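Local coordinates for protein 3,4-dihydroxybenzoate decarboxylase (Enterobacter cloacae, PDB 5NY5) that catalyses the prenylated-FMN-dependent decarboxylation of 3,4-dihydroxybenzoate and, run in reverse, the regioselective para-carboxylation of catechols, at residues A[115-120]-A[262-267]; A[133-138]-A[307-312]; A[121-126]-A[249-254]. All coordinates share one frame; numbering follows the deposited sequence.

Contact 1. Residues A[115-120]-A[262-267]; sequences APCQEQ and EIIIEG
Cys117 faces Ile264 across this contact, with both CB and SG turned to the same carbon of the isoleucine. CB lies 3.9 Å from Ile264 CG1 and SG lies 4.0 Å from it, so two atoms of the cysteine stand almost equally far from one methylene, in ordinary van der Waals contact. It is the placing of SG between the backbone N and the carbonyl carbon (chi1 75°) that brings the sulfur, as well as CB, up to the isoleucine. Cys117 belongs to a short 3-10 turn in the loop that leads into strand 120-123, whereas Ile264 is near the start of strand 263-269, just after the classic bulge at Glu262 and Ile263.

Further along the same face of the strand, Glu266 also points at the loop and comes near Gln118, but Gln118 NE2 and Glu266 OE2 stand 4.4 Å apart and are not bonded. Each is engaged by the 249-254 loop: the amide NE2 by Gln249 O, while carboxylate OE2 accepts Val251 N and OE1 accepts Ala252 N. The direct contact is therefore apolar and buried, with polar groups beside it whose bonds run to a third segment. A carboxylate with an N-H donor for each oxygen is probably ionised, although it sits in the protein interior.

Contact 2. Residues A[133-138]-A[307-312]; sequences KLLPAP and KAVTMR
Leu134 and Val309 meet with their first side-chain bonds both pointing across the gap, and their torsions set Leu134 CG (chi1 -155°) and Val309 CG1 (chi1 -174°) anti to their own backbone N atoms. What they join is the end of the short helix 131-134 and strand 303-311 of the antiparallel sheet in the Rift-related domain, the split beta-barrel part of a UbiD-family enzyme. The helix end packs across one face of that sheet, with side chains alone making the contact and no hydrogen bond between the two segments.

The leucine and valine approach tip to tip. Leu134 CD2 comes 3.6 Å from Val309 CB and is also 3.8 Å from Val309 CG2 and 3.9 Å from Val309 CG1, so this one methyl is seated in the fork of the valine. Leu134 also rests on Phe122, and Val309 on Phe129, which widens the apolar patch.

Leu135, the first residue to leave the helical conformation, carries the packing on to the next residue of this face. Its side chain also touches Ile263 of the neighbouring strand and Phe149 of strand 148-157. Just beyond it the chain bends in an inverse gamma turn centred on Pro136, with a weak bond of 3.0 Å from Ala137 N to Leu135 O. The two methyls of Leu135 meet different partners: CD1 of Leu135 lies 4.3 Å from Val309 CG1, and CD2 of Leu135 lies 4.3 Å from the SE of the selenomethionine at Met311.

Contact 3. Residues A[121-126]-A[249-254]; sequences VFYADD and QGVAVK
Val251 and Tyr123 bury the most surface here, and Val121 is next. The contact links the outgoing end of strand 120-123, in the antiparallel sheet of the Rift-related domain, with the irregular loop that follows strand 246-249. It lies at the protein surface, and side chains alone hold the loop against the strand end, with no hydrogen bond between the two segments.

Val251 CG1 does most of the touching. It approaches the tyrosine obliquely at its hydroxyl end, 3.5 Å from Tyr123 CE1 and 3.7 Å from Tyr123 CZ, and the two side chains cross at about a right angle. The ring gets there because CG sits anti to the carbonyl carbon of Tyr123 (chi1 -66°), which carries the ring over toward the loop although its first bond does not aim there. Val121, two residues back on the strand, sets CG1 over one face of the Tyr123 ring, 3.5 Å above its plane and offset toward the rim. The same Val121 CG1 also lies 4.2 Å from Val251 CG1. Ala252 CB comes up at the ring edge, close to its plane. Tyr123 is also the first residue of a type I turn that ends at Asp126. The hydroxyl approach is van der Waals in kind, with Tyr123 OH 3.2 Å from Val251 CG1.

How the contacts relate
All three contacts sit in the Rift-related domain, away from the cofactor and manganese sites, with centres about 9 Å apart for contacts 1 and 2 and for contacts 1 and 3, and about 12 Å for contacts 2 and 3. Along the chain 115-120, 121-126 and 133-138 come first, then 249-254, 262-267 and 307-312; contact 3 lies wholly within the span of contact 1, while contact 2 crosses both. Strand 303-311 lies between strands 263-269 and 120-123 in one antiparallel sheet. Contact 2 packs a helix end on one face of it; contacts 1 and 3 bring loops over the other. Sequence-distant pieces are thus packed on both faces of a single sheet.

Contact 1. Residues A[115-120]-A[262-267]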
loop_
_atom_site.group_PDB
_atom_site.type_symbol
_atom_site.label_atom_id
_atom_site.label_comp_id
_atom_site.label_asym_id
_atom_site.label_seq_id
_atom_site.Cartn_x
_atom_site.Cartn_y
_atom_site.Cartn_z
ATOM N N ALA A 115 28.025 -39.152 -44.017
ATOM C CA ALA A 115 28.311 -38.068 -43.081
ATOM C C ALA A 115 28.986 -36.927 -43.835
ATOM O O ALA A 115 30.221 -36.804 -43.825
ATOM C CB ALA A 115 29.191 -38.546 -41.927
ATOM N N PRO A 116 28.210 -36.066 -44.494
ATOM C CA PRO A 116 28.810 -34.898 -45.158
ATOM C C PRO A 116 29.648 -34.046 -44.228
ATOM O O PRO A 116 30.593 -33.391 -44.681
ATOM C CB PRO A 116 27.589 -34.129 -45.675
ATOM C CG PRO A 116 26.522 -35.150 -45.792
ATOM C CD PRO A 116 26.753 -36.125 -44.688
ATOM N N CYS A 117 29.334 -34.048 -42.930
ATOM C CA CYS A 117 30.108 -33.259 -41.982
ATOM C C CYS A 117 31.578 -33.652 -41.989
ATOM O O CYS A 117 32.440 -32.812 -41.725
ATOM C CB CYS A 117 29.524 -33.401 -40.576
ATOM S SG CYS A 117 29.862 -34.974 -39.760
ATOM N N GLN A 118 31.891 -34.906 -42.317
ATOM C CA GLN A 118 33.264 -35.395 -42.295
ATOM C C GLN A 118 33.913 -35.400 -43.678
ATOM O O GLN A 118 34.806 -36.212 -43.941
ATOM C CB GLN A 118 33.318 -36.788 -41.669
ATOM C CG GLN A 118 32.938 -36.801 -40.199
ATOM C CD GLN A 118 33.081 -38.164 -39.560
ATOM O OE1 GLN A 118 33.319 -39.160 -40.241
ATOM N NE2 GLN A 118 32.940 -38.216 -38.242
ATOM N N GLU A 119 33.489 -34.500 -44.570
ATOM C CA GLU A 119 34.158 -34.368 -45.860
ATOM C C GLU A 119 35.558 -33.785 -45.725
ATOM O O GLU A 119 36.389 -33.989 -46.614
ATOM C CB GLU A 119 33.322 -33.505 -46.806
ATOM C CG GLU A 119 32.070 -34.187 -47.335
ATOM C CD GLU A 119 31.125 -33.220 -48.024
ATOM O OE1 GLU A 119 31.441 -32.014 -48.073
ATOM O OE2 GLU A 119 30.066 -33.664 -48.515
ATOM N N GLN A 120 35.829 -33.056 -44.645
ATOM C CA GLN A 120 37.165 -32.588 -44.309
ATOM C C GLN A 120 37.458 -32.946 -42.862
ATOM O O GLN A 120 36.558 -32.966 -42.018
ATOM C CB GLN A 120 37.317 -31.070 -44.485
ATOM C CG GLN A 120 37.041 -30.541 -45.876
ATOM C CD GLN A 120 37.239 -29.040 -45.963
ATOM O OE1 GLN A 120 36.322 -28.302 -46.320
ATOM N NE2 GLN A 120 38.439 -28.580 -45.630
ATOM N N GLU A 262 27.369 -28.816 -40.628
ATOM C CA GLU A 262 28.335 -28.091 -41.445
ATOM C C GLU A 262 29.742 -28.208 -40.874
ATOM O O GLU A 262 30.686 -28.539 -41.597
ATOM C CB GLU A 262 27.926 -26.623 -41.567
ATOM C CG GLU A 262 26.752 -26.375 -42.498
ATOM C CD GLU A 262 27.147 -26.418 -43.962
ATOM O OE1 GLU A 262 28.290 -26.030 -44.282
ATOM O OE2 GLU A 262 26.318 -26.844 -44.791
ATOM N N ILE A 263 29.903 -27.935 -39.580
ATOM C CA ILE A 263 31.201 -27.969 -38.918
ATOM C C ILE A 263 31.069 -28.748 -37.617
ATOM O O ILE A 263 30.059 -28.635 -36.914
ATOM C CB ILE A 263 31.742 -26.550 -38.643
ATOM C CG1 ILE A 263 31.757 -25.722 -39.927
ATOM C CG2 ILE A 263 33.140 -26.611 -38.048
ATOM C CD1 ILE A 263 32.359 -24.353 -39.757
ATOM N N ILE A 264 32.090 -29.541 -37.301
ATOM C CA ILE A 264 32.158 -30.300 -36.059
ATOM C C ILE A 264 33.469 -29.966 -35.365
ATOM O O ILE A 264 34.525 -29.920 -36.004
ATOM C CB ILE A 264 32.063 -31.821 -36.305
ATOM C CG1 ILE A 264 30.823 -32.159 -37.128
ATOM C CG2 ILE A 264 32.047 -32.573 -34.982
ATOM C CD1 ILE A 264 29.539 -31.850 -36.421
ATOM N N ILE A 265 33.401 -29.731 -34.060
ATOM C CA ILE A 265 34.585 -29.580 -33.226
ATOM C C ILE A 265 34.595 -30.735 -32.237
ATOM O O ILE A 265 33.695 -30.850 -31.395
ATOM C CB ILE A 265 34.607 -28.228 -32.499
ATOM C CG1 ILE A 265 34.540 -27.080 -33.502
ATOM C CG2 ILE A 265 35.858 -28.106 -31.649
ATOM C CD1 ILE A 265 34.579 -25.711 -32.858
ATOM N N GLU A 266 35.596 -31.602 -32.349
ATOM C CA GLU A 266 35.764 -32.730 -31.441
ATOM C C GLU A 266 36.818 -32.366 -30.406
ATOM O O GLU A 266 37.969 -32.087 -30.758
ATOM C CB GLU A 266 36.168 -33.992 -32.199
ATOM C CG GLU A 266 35.118 -34.503 -33.169
ATOM C CD GLU A 266 35.544 -35.781 -33.864
ATOM O OE1 GLU A 266 36.602 -36.334 -33.498
ATOM O OE2 GLU A 266 34.821 -36.232 -34.775
ATOM N N GLY A 267 36.427 -32.370 -29.134
ATOM C CA GLY A 267 37.338 -31.999 -28.075
ATOM C C GLY A 267 37.008 -32.719 -26.787
ATOM O O GLY A 267 36.097 -33.547 -26.723
#

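Contact 2. Residues A[133-138]-A[307-312]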
loop_
_atom_site.group_PDB
_atom_site.type_symbol
_atom_site.label_atom_id
_atom_site.label_comp_id
_atom_site.label_asym_id
_atom_site.label_seq_id
_atom_site.Cartn_x
_atom_site.Cartn_y
_atom_site.Cartn_z
ATOM N N LYS A 133 43.221 -19.933 -37.671
ATOM C CA LYS A 133 43.349 -19.996 -39.123
ATOM C C LYS A 133 42.212 -20.779 -39.763
ATOM O O LYS A 133 41.935 -20.592 -40.951
ATOM C CB LYS A 133 44.677 -20.641 -39.523
ATOM C CG LYS A 133 45.925 -20.024 -38.918
ATOM C CD LYS A 133 47.163 -20.748 -39.441
ATOM C CE LYS A 133 48.411 -20.400 -38.648
ATOM N NZ LYS A 133 48.773 -18.959 -38.752
ATOM N N LEU A 134 41.554 -21.649 -39.003
ATOM C CA LEU A 134 40.581 -22.579 -39.557
ATOM C C LEU A 134 39.177 -21.993 -39.622
ATOM O O LEU A 134 38.496 -22.131 -40.643
ATOM C CB LEU A 134 40.576 -23.865 -38.728
ATOM C CG LEU A 134 40.122 -25.153 -39.410
ATOM C CD1 LEU A 134 40.784 -25.291 -40.765
ATOM C CD2 LEU A 134 40.465 -26.343 -38.536
ATOM N N LEU A 135 38.728 -21.334 -38.554
ATOM C CA LEU A 135 37.361 -20.851 -38.465
ATOM C C LEU A 135 37.357 -19.362 -38.112
ATOM O O LEU A 135 38.009 -18.958 -37.139
ATOM C CB LEU A 135 36.576 -21.648 -37.421
ATOM C CG LEU A 135 36.502 -23.150 -37.695
ATOM C CD1 LEU A 135 35.813 -23.876 -36.558
ATOM C CD2 LEU A 135 35.786 -23.402 -39.006
ATOM N N PRO A 136 36.688 -18.576 -38.834
ATOM C CA PRO A 136 36.577 -17.144 -38.494
ATOM C C PRO A 136 35.451 -16.874 -37.497
ATOM O O PRO A 136 34.369 -16.386 -37.823
ATOM C CB PRO A 136 36.305 -16.500 -39.854
ATOM C CG PRO A 136 35.539 -17.544 -40.595
ATOM C CD PRO A 136 36.069 -18.881 -40.136
ATOM N N ALA A 137 35.707 -17.206 -36.242
ATOM C CA ALA A 137 34.728 -16.963 -35.191
ATOM C C ALA A 137 34.559 -15.463 -34.991
ATOM O O ALA A 137 35.553 -14.765 -34.748
ATOM C CB ALA A 137 35.162 -17.630 -33.892
ATOM N N PRO A 138 33.349 -14.929 -35.083
ATOM C CA PRO A 138 33.169 -13.481 -34.984
ATOM C C PRO A 138 33.101 -13.011 -33.540
ATOM O O PRO A 138 32.855 -13.779 -32.609
ATOM C CB PRO A 138 31.834 -13.237 -35.700
ATOM C CG PRO A 138 31.263 -14.616 -36.014
ATOM C CD PRO A 138 32.067 -15.622 -35.263
ATOM N N LYS A 307 40.536 -31.968 -30.316
ATOM C CA LYS A 307 41.357 -33.005 -30.925
ATOM C C LYS A 307 41.264 -33.015 -32.440
ATOM O O LYS A 307 42.256 -33.316 -33.110
ATOM C CB LYS A 307 40.959 -34.382 -30.386
ATOM C CG LYS A 307 41.153 -34.534 -28.889
ATOM C CD LYS A 307 42.590 -34.247 -28.498
ATOM C CE LYS A 307 42.782 -34.334 -26.994
ATOM N NZ LYS A 307 44.180 -34.013 -26.596
ATOM N N ALA A 308 40.101 -32.685 -32.993
ATOM C CA ALA A 308 39.930 -32.633 -34.434
ATOM C C ALA A 308 38.808 -31.666 -34.772
ATOM O O ALA A 308 37.835 -31.537 -34.026
ATOM C CB ALA A 308 39.626 -34.016 -35.018
ATOM N N VAL A 309 38.960 -30.981 -35.901
ATOM C CA VAL A 309 37.898 -30.169 -36.481
ATOM C C VAL A 309 37.436 -30.858 -37.754
ATOM O O VAL A 309 38.251 -31.382 -38.521
ATOM C CB VAL A 309 38.357 -28.727 -36.762
ATOM C CG1 VAL A 309 37.186 -27.876 -37.222
ATOM C CG2 VAL A 309 38.988 -28.128 -35.523
ATOM N N THR A 310 36.125 -30.860 -37.976
ATOM C CA THR A 310 35.513 -31.675 -39.014
ATOM C C THR A 310 34.420 -30.868 -39.696
ATOM O O THR A 310 33.520 -30.355 -39.027
ATOM C CB THR A 310 34.954 -32.968 -38.403
ATOM O OG1 THR A 310 35.991 -33.955 -38.337
ATOM C CG2 THR A 310 33.796 -33.505 -39.197
HETATM N N MSE A 311 34.507 -30.747 -41.018
HETATM C CA MSE A 311 33.562 -29.922 -41.767
HETATM C C MSE A 311 33.363 -30.420 -43.197
HETATM O O MSE A 311 34.192 -31.156 -43.726
HETATM C CB MSE A 311 34.029 -28.468 -41.778
HETATM C CG MSE A 311 35.435 -28.259 -42.313
HETATM SE SE MSE A 311 36.055 -26.428 -42.045
HETATM C CE MSE A 311 36.004 -25.805 -43.891
ATOM N N ARG A 312 32.248 -30.030 -43.811
ATOM C CA ARG A 312 32.013 -30.382 -45.199
ATOM C C ARG A 312 32.716 -29.394 -46.126
ATOM O O ARG A 312 33.298 -28.395 -45.693
ATOM C CB ARG A 312 30.517 -30.436 -45.511
ATOM C CG ARG A 312 29.614 -29.665 -44.576
ATOM C CD ARG A 312 28.244 -29.468 -45.215
ATOM N NE ARG A 312 27.244 -30.438 -44.775
ATOM C CZ ARG A 312 26.116 -30.698 -45.433
ATOM N NH1 ARG A 312 25.255 -31.587 -44.957
ATOM N NH2 ARG A 312 25.855 -30.080 -46.576
#

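Contact 3. Residues A[121-126]-A[249-254]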
loop_
_atom_site.group_PDB
_atom_site.type_symbol
_atom_site.label_atom_id
_atom_site.label_comp_id
_atom_site.label_asym_id
_atom_site.label_seq_id
_atom_site.Cartn_x
_atom_site.Cartn_y
_atom_site.Cartn_z
ATOM N N VAL A 121 38.726 -33.225 -42.575
ATOM C CA VAL A 121 39.162 -33.550 -41.222
ATOM C C VAL A 121 40.474 -32.831 -40.947
ATOM O O VAL A 121 41.417 -32.926 -41.739
ATOM C CB VAL A 121 39.325 -35.069 -41.013
ATOM C CG1 VAL A 121 39.948 -35.345 -39.661
ATOM C CG2 VAL A 121 37.982 -35.770 -41.120
ATOM N N PHE A 122 40.533 -32.110 -39.830
ATOM C CA PHE A 122 41.742 -31.429 -39.381
ATOM C C PHE A 122 42.071 -31.936 -37.983
ATOM O O PHE A 122 41.352 -31.630 -37.027
ATOM C CB PHE A 122 41.557 -29.912 -39.379
ATOM C CG PHE A 122 41.416 -29.310 -40.748
ATOM C CD1 PHE A 122 40.206 -29.354 -41.418
ATOM C CD2 PHE A 122 42.487 -28.683 -41.356
ATOM C CE1 PHE A 122 40.071 -28.797 -42.670
ATOM C CE2 PHE A 122 42.357 -28.123 -42.609
ATOM C CZ PHE A 122 41.147 -28.180 -43.267
ATOM N N TYR A 123 43.144 -32.713 -37.862
ATOM C CA TYR A 123 43.568 -33.209 -36.561
ATOM C C TYR A 123 44.413 -32.166 -35.843
ATOM O O TYR A 123 45.216 -31.462 -36.462
ATOM C CB TYR A 123 44.357 -34.509 -36.710
ATOM C CG TYR A 123 43.539 -35.671 -37.226
ATOM C CD1 TYR A 123 42.664 -36.353 -36.393
ATOM C CD2 TYR A 123 43.648 -36.089 -38.545
ATOM C CE1 TYR A 123 41.917 -37.416 -36.860
ATOM C CE2 TYR A 123 42.907 -37.152 -39.020
ATOM C CZ TYR A 123 42.042 -37.811 -38.175
ATOM O OH TYR A 123 41.305 -38.871 -38.650
ATOM N N ALA A 124 44.228 -32.073 -34.527
ATOM C CA ALA A 124 44.924 -31.073 -33.729
ATOM C C ALA A 124 46.351 -31.470 -33.379
ATOM O O ALA A 124 47.109 -30.620 -32.899
ATOM C CB ALA A 124 44.147 -30.789 -32.442
ATOM N N ASP A 125 46.737 -32.729 -33.597
ATOM C CA ASP A 125 48.110 -33.136 -33.330
ATOM C C ASP A 125 49.096 -32.586 -34.352
ATOM O O ASP A 125 50.308 -32.671 -34.125
ATOM C CB ASP A 125 48.210 -34.664 -33.273
ATOM C CG ASP A 125 47.497 -35.342 -34.425
ATOM O OD1 ASP A 125 47.316 -34.700 -35.479
ATOM O OD2 ASP A 125 47.121 -36.525 -34.274
ATOM N N ASP A 126 48.615 -32.035 -35.459
ATOM C CA ASP A 126 49.498 -31.367 -36.406
ATOM C C ASP A 126 50.083 -30.117 -35.757
ATOM O O ASP A 126 49.337 -29.319 -35.177
ATOM C CB ASP A 126 48.734 -30.997 -37.675
ATOM C CG ASP A 126 49.636 -30.457 -38.766
ATOM O OD1 ASP A 126 50.119 -29.313 -38.635
ATOM O OD2 ASP A 126 49.852 -31.174 -39.764
ATOM N N GLN A 249 29.728 -41.657 -35.905
ATOM C CA GLN A 249 30.724 -41.831 -34.859
ATOM C C GLN A 249 31.833 -40.798 -35.011
ATOM O O GLN A 249 32.203 -40.419 -36.125
ATOM C CB GLN A 249 31.305 -43.244 -34.912
ATOM C CG GLN A 249 32.346 -43.534 -33.847
ATOM C CD GLN A 249 31.789 -43.423 -32.446
ATOM O OE1 GLN A 249 30.616 -43.711 -32.208
ATOM N NE2 GLN A 249 32.626 -42.999 -31.509
ATOM N N GLY A 250 32.351 -40.330 -33.879
ATOM C CA GLY A 250 33.430 -39.365 -33.912
ATOM C C GLY A 250 34.691 -39.937 -34.525
ATOM O O GLY A 250 34.883 -41.150 -34.627
ATOM N N VAL A 251 35.565 -39.030 -34.945
ATOM C CA VAL A 251 36.815 -39.395 -35.594
ATOM C C VAL A 251 37.978 -39.402 -34.611
ATOM O O VAL A 251 38.842 -40.276 -34.677
ATOM C CB VAL A 251 37.083 -38.442 -36.780
ATOM C CG1 VAL A 251 38.552 -38.413 -37.132
ATOM C CG2 VAL A 251 36.262 -38.865 -37.989
ATOM N N ALA A 252 38.002 -38.453 -33.675
ATOM C CA ALA A 252 39.099 -38.337 -32.728
ATOM C C ALA A 252 38.688 -38.480 -31.270
ATOM O O ALA A 252 39.571 -38.609 -30.414
ATOM C CB ALA A 252 39.819 -36.990 -32.903
ATOM N N VAL A 253 37.393 -38.454 -30.954
ATOM C CA VAL A 253 36.921 -38.519 -29.579
ATOM C C VAL A 253 35.831 -39.580 -29.478
ATOM O O VAL A 253 35.323 -40.084 -30.479
ATOM C CB VAL A 253 36.400 -37.160 -29.070
ATOM C CG1 VAL A 253 37.508 -36.120 -29.097
ATOM C CG2 VAL A 253 35.212 -36.705 -29.900
ATOM N N LYS A 254 35.473 -39.907 -28.236
ATOM C CA LYS A 254 34.519 -40.979 -27.947
ATOM C C LYS A 254 33.111 -40.397 -27.806
ATOM O O LYS A 254 32.512 -40.368 -26.730
ATOM C CB LYS A 254 34.936 -41.734 -26.691
ATOM C CG LYS A 254 36.340 -42.304 -26.742
ATOM C CD LYS A 254 36.445 -43.428 -27.759
ATOM C CE LYS A 254 37.838 -44.037 -27.764
ATOM N NZ LYS A 254 38.878 -43.035 -28.128
#